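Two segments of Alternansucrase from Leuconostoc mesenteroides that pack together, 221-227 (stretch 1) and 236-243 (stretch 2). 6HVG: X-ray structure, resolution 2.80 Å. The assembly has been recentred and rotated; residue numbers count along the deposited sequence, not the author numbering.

Stretch 1 221-227: NQLKKSY
Stretch 2 (236-243) YYFDGNGQ

A glycine at the close of a turn can be dictated twice over, and Gly242 is such a case. Its phi/psi of 92/1° would jam a CB against the preceding carbonyl, and that CB, pointing toward the other stretch, would lie 2.5 Å from Gln222 NE2. Gly242 ends a type I turn begun by Asp239 (phi/psi -87/-160°), with Gly240 at -60/-32° and Asn241 at -91/-5°. The chi1 p rotamer of Asp239 brings OD2 to 2.7 Å from Asn241 N, a hydrogen bond, while Gly242 N bonds Asp239 O at 3.2 Å.

Before the turn, two extended strands run antiparallel. Ser226 and Phe238 form the hydrogen-bonded pair: Ser226 N to Phe238 O and Phe238 N to Ser226 O are both 3.1 Å. Lys225, at 50/54°, interrupts the extended backbone, yet its N donates to Asp239 O at 2.8 Å.

Tyr227 and Tyr237 make the adjacent non-hydrogen-bonded pair, their CA atoms 4.5 Å apart. Both side chains take the sheet face opposite Ser226 and Phe238. With chi1 m for Tyr227 and t for Tyr237, the edge of Tyr237 meets the face of Tyr227, planes at 64° and CD1 to CD1 3.7 Å. A water bridges the stretches, its O lying 2.9 Å from Leu223 O and 3.0 Å from Gly242 O, within hydrogen-bonding reach of both.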

ATOM      1  N   ASN A 221      -3.162  43.284   5.143  1.00 67.15           N
ATOM      2  CA  ASN A 221      -3.787  44.319   4.333  1.00 67.18           C
ATOM      3  C   ASN A 221      -5.261  44.463   4.672  1.00 66.73           C
ATOM      4  O   ASN A 221      -5.971  43.458   4.791  1.00 62.18           O
ATOM      5  CB  ASN A 221      -3.662  43.991   2.843  1.00 65.94           C
ATOM      6  CG  ASN A 221      -2.241  43.695   2.435  1.00 66.99           C
ATOM      7  OD1 ASN A 221      -1.394  44.600   2.392  1.00 70.21           O
ATOM      8  ND2 ASN A 221      -1.957  42.428   2.145  1.00 63.88           N
ATOM      9  N   GLN A 222      -5.732  45.709   4.803  1.00 67.39           N
ATOM     10  CA  GLN A 222      -7.154  45.930   4.959  1.00 67.70           C
ATOM     11  C   GLN A 222      -7.872  45.366   3.726  1.00 68.36           C
ATOM     12  O   GLN A 222      -7.526  45.687   2.596  1.00 68.72           O
ATOM     13  CB  GLN A 222      -7.495  47.409   5.173  1.00 68.08           C
ATOM     14  CG  GLN A 222      -8.954  47.622   5.594  1.00 67.02           C
ATOM     15  CD  GLN A 222      -9.288  49.035   6.001  1.00 67.04           C
ATOM     16  OE1 GLN A 222      -8.415  49.895   6.102  1.00 66.81           O
ATOM     17  NE2 GLN A 222     -10.574  49.285   6.229  1.00 67.58           N
ATOM     18  N   LEU A 223      -8.859  44.512   3.961  1.00 68.77           N
ATOM     19  CA  LEU A 223      -9.581  43.863   2.892  1.00 68.64           C
ATOM     20  C   LEU A 223     -10.735  44.740   2.403  1.00 69.73           C
ATOM     21  O   LEU A 223     -11.414  45.397   3.187  1.00 67.89           O
ATOM     22  CB  LEU A 223     -10.089  42.494   3.355  1.00 68.69           C
ATOM     23  CG  LEU A 223      -8.971  41.458   3.546  1.00 69.03           C
ATOM     24  CD1 LEU A 223      -9.452  40.208   4.259  1.00 66.77           C
ATOM     25  CD2 LEU A 223      -8.343  41.073   2.218  1.00 69.44           C
ATOM     26  N   LYS A 224     -10.935  44.725   1.084  1.00 71.23           N
ATOM     27  CA  LYS A 224     -12.016  45.444   0.411  1.00 70.36           C
ATOM     28  C   LYS A 224     -12.802  44.464  -0.437  1.00 68.98           C
ATOM     29  O   LYS A 224     -12.215  43.628  -1.120  1.00 66.52           O
ATOM     30  CB  LYS A 224     -11.444  46.531  -0.494  1.00 71.77           C
ATOM     31  CG  LYS A 224     -11.531  47.954   0.039  1.00 72.67           C
ATOM     32  CD  LYS A 224     -10.310  48.345   0.829  1.00 73.77           C
ATOM     33  CE  LYS A 224     -10.289  49.835   1.145  1.00 76.28           C
ATOM     34  NZ  LYS A 224     -10.037  50.704  -0.035  1.00 76.79           N
ATOM     35  N   LYS A 225     -14.128  44.569  -0.394  1.00 72.63           N
ATOM     36  CA  LYS A 225     -15.014  43.680  -1.191  1.00 75.87           C
ATOM     37  C   LYS A 225     -14.674  42.197  -1.019  1.00 74.58           C
ATOM     38  O   LYS A 225     -14.448  41.480  -1.980  1.00 78.01           O
ATOM     39  CB  LYS A 225     -15.041  44.098  -2.676  1.00 76.49           C
ATOM     40  CG  LYS A 225     -16.200  45.050  -2.950  1.00 80.33           C
ATOM     41  CD  LYS A 225     -16.223  45.711  -4.314  1.00 82.11           C
ATOM     42  CE  LYS A 225     -17.535  46.465  -4.481  1.00 82.56           C
ATOM     43  NZ  LYS A 225     -17.632  47.099  -5.812  1.00 83.80           N
ATOM     44  N   SER A 226     -14.644  41.755   0.232  1.00 73.27           N
ATOM     45  CA  SER A 226     -14.288  40.394   0.566  1.00 67.97           C
ATOM     46  C   SER A 226     -14.981  39.935   1.844  1.00 66.78           C
ATOM     47  O   SER A 226     -15.299  40.722   2.709  1.00 67.55           O
ATOM     48  CB  SER A 226     -12.783  40.309   0.744  1.00 68.60           C
ATOM     49  OG  SER A 226     -12.434  39.156   1.464  1.00 73.60           O
ATOM     50  N   TYR A 227     -15.224  38.636   1.936  1.00 68.77           N
ATOM     51  CA  TYR A 227     -15.693  38.000   3.162  1.00 65.13           C
ATOM     52  C   TYR A 227     -14.484  37.751   4.046  1.00 65.51           C
ATOM     53  O   TYR A 227     -13.406  37.415   3.548  1.00 65.62           O
ATOM     54  CB  TYR A 227     -16.347  36.644   2.866  1.00 60.13           C
ATOM     55  CG  TYR A 227     -17.729  36.704   2.264  1.00 58.67           C
ATOM     56  CD1 TYR A 227     -18.831  37.069   3.037  1.00 59.46           C
ATOM     57  CD2 TYR A 227     -17.953  36.351   0.936  1.00 56.47           C
ATOM     58  CE1 TYR A 227     -20.114  37.110   2.501  1.00 58.38           C
ATOM     59  CE2 TYR A 227     -19.230  36.374   0.398  1.00 56.08           C
ATOM     60  CZ  TYR A 227     -20.304  36.762   1.184  1.00 56.79           C
ATOM     61  OH  TYR A 227     -21.559  36.804   0.670  1.00 55.64           O
ATOM     62  N   TYR A 236     -18.059  38.588   8.369  1.00 68.66           N
ATOM     63  CA  TYR A 236     -18.391  39.940   7.911  1.00 69.14           C
ATOM     64  C   TYR A 236     -18.214  40.021   6.407  1.00 67.56           C
ATOM     65  O   TYR A 236     -17.417  39.267   5.858  1.00 64.51           O
ATOM     66  CB  TYR A 236     -17.448  40.967   8.508  1.00 70.03           C
ATOM     67  CG  TYR A 236     -17.514  41.109   9.997  1.00 69.90           C
ATOM     68  CD1 TYR A 236     -16.909  40.184  10.830  1.00 68.83           C
ATOM     69  CD2 TYR A 236     -18.139  42.196  10.571  1.00 70.60           C
ATOM     70  CE1 TYR A 236     -16.945  40.326  12.200  1.00 69.60           C
ATOM     71  CE2 TYR A 236     -18.192  42.339  11.933  1.00 71.50           C
ATOM     72  CZ  TYR A 236     -17.584  41.409  12.743  1.00 70.52           C
ATOM     73  OH  TYR A 236     -17.626  41.573  14.102  1.00 72.61           O
ATOM     74  N   TYR A 237     -18.888  40.958   5.742  1.00 65.72           N
ATOM     75  CA  TYR A 237     -18.497  41.280   4.381  1.00 65.00           C
ATOM     76  C   TYR A 237     -18.157  42.734   4.308  1.00 63.86           C
ATOM     77  O   TYR A 237     -19.011  43.573   4.589  1.00 64.24           O
ATOM     78  CB  TYR A 237     -19.587  40.964   3.372  1.00 67.13           C
ATOM     79  CG  TYR A 237     -19.095  41.186   1.952  1.00 70.08           C
ATOM     80  CD1 TYR A 237     -18.283  40.251   1.321  1.00 71.75           C
ATOM     81  CD2 TYR A 237     -19.395  42.349   1.263  1.00 70.21           C
ATOM     82  CE1 TYR A 237     -17.816  40.449   0.030  1.00 72.80           C
ATOM     83  CE2 TYR A 237     -18.933  42.562  -0.021  1.00 70.46           C
ATOM     84  CZ  TYR A 237     -18.144  41.614  -0.633  1.00 71.62           C
ATOM     85  OH  TYR A 237     -17.684  41.824  -1.902  1.00 70.30           O
ATOM     86  N   PHE A 238     -16.919  43.027   3.921  1.00 62.69           N
ATOM     87  CA  PHE A 238     -16.455  44.402   3.807  1.00 64.62           C
ATOM     88  C   PHE A 238     -16.550  44.874   2.364  1.00 65.47           C
ATOM     89  O   PHE A 238     -16.163  44.159   1.451  1.00 64.64           O
ATOM     90  CB  PHE A 238     -15.035  44.509   4.328  1.00 65.40           C
ATOM     91  CG  PHE A 238     -14.901  44.063   5.755  1.00 66.35           C
ATOM     92  CD1 PHE A 238     -14.453  42.779   6.058  1.00 64.48           C
ATOM     93  CD2 PHE A 238     -15.269  44.912   6.801  1.00 65.86           C
ATOM     94  CE1 PHE A 238     -14.341  42.363   7.376  1.00 63.68           C
ATOM     95  CE2 PHE A 238     -15.170  44.494   8.110  1.00 65.52           C
ATOM     96  CZ  PHE A 238     -14.701  43.218   8.404  1.00 63.59           C
ATOM     97  N   ASP A 239     -17.059  46.089   2.178  1.00 68.32           N
ATOM     98  CA  ASP A 239     -17.354  46.640   0.847  1.00 69.67           C
ATOM     99  C   ASP A 239     -16.154  47.341   0.200  1.00 71.36           C
ATOM    100  O   ASP A 239     -15.007  47.093   0.583  1.00 69.15           O
ATOM    101  CB  ASP A 239     -18.563  47.599   0.937  1.00 70.89           C
ATOM    102  CG  ASP A 239     -18.288  48.838   1.783  1.00 71.68           C
ATOM    103  OD1 ASP A 239     -19.214  49.286   2.491  1.00 72.20           O
ATOM    104  OD2 ASP A 239     -17.162  49.364   1.750  1.00 72.96           O
ATOM    105  N   GLY A 240     -16.415  48.202  -0.788  1.00 73.45           N
ATOM    106  CA  GLY A 240     -15.322  48.908  -1.489  1.00 76.69           C
ATOM    107  C   GLY A 240     -14.445  49.789  -0.612  1.00 77.08           C
ATOM    108  O   GLY A 240     -13.254  49.959  -0.892  1.00 77.24           O
ATOM    109  N   ASN A 241     -15.039  50.365   0.435  1.00 77.30           N
ATOM    110  CA  ASN A 241     -14.323  51.232   1.371  1.00 76.05           C
ATOM    111  C   ASN A 241     -13.708  50.537   2.594  1.00 75.30           C
ATOM    112  O   ASN A 241     -12.990  51.170   3.386  1.00 73.16           O
ATOM    113  CB  ASN A 241     -15.274  52.313   1.805  1.00 77.77           C
ATOM    114  CG  ASN A 241     -15.751  53.131   0.642  1.00 79.59           C
ATOM    115  OD1 ASN A 241     -16.917  53.108   0.281  1.00 79.30           O
ATOM    116  ND2 ASN A 241     -14.824  53.830   0.014  1.00 82.62           N
ATOM    117  N   GLY A 242     -13.976  49.233   2.731  1.00 74.28           N
ATOM    118  CA  GLY A 242     -13.471  48.439   3.853  1.00 72.56           C
ATOM    119  C   GLY A 242     -14.456  48.403   5.005  1.00 71.11           C
ATOM    120  O   GLY A 242     -14.191  47.787   6.026  1.00 71.80           O
ATOM    121  N   GLN A 243     -15.603  49.049   4.835  1.00 70.06           N
ATOM    122  CA  GLN A 243     -16.624  49.120   5.862  1.00 69.12           C
ATOM    123  C   GLN A 243     -17.578  47.953   5.694  1.00 68.69           C
ATOM    124  O   GLN A 243     -17.980  47.646   4.579  1.00 68.09           O
ATOM    125  CB  GLN A 243     -17.374  50.450   5.738  1.00 69.75           C
ATOM    126  CG  GLN A 243     -16.498  51.642   6.018  1.00 70.68           C
ATOM    127  CD  GLN A 243     -17.291  52.914   6.076  1.00 73.31           C
ATOM    128  OE1 GLN A 243     -18.317  53.051   5.423  1.00 72.40           O
ATOM    129  NE2 GLN A 243     -16.824  53.861   6.869  1.00 79.32           N
TER
HETATM  130  O   HOH W   1     -11.676  46.175   5.981  1.00 60.95           O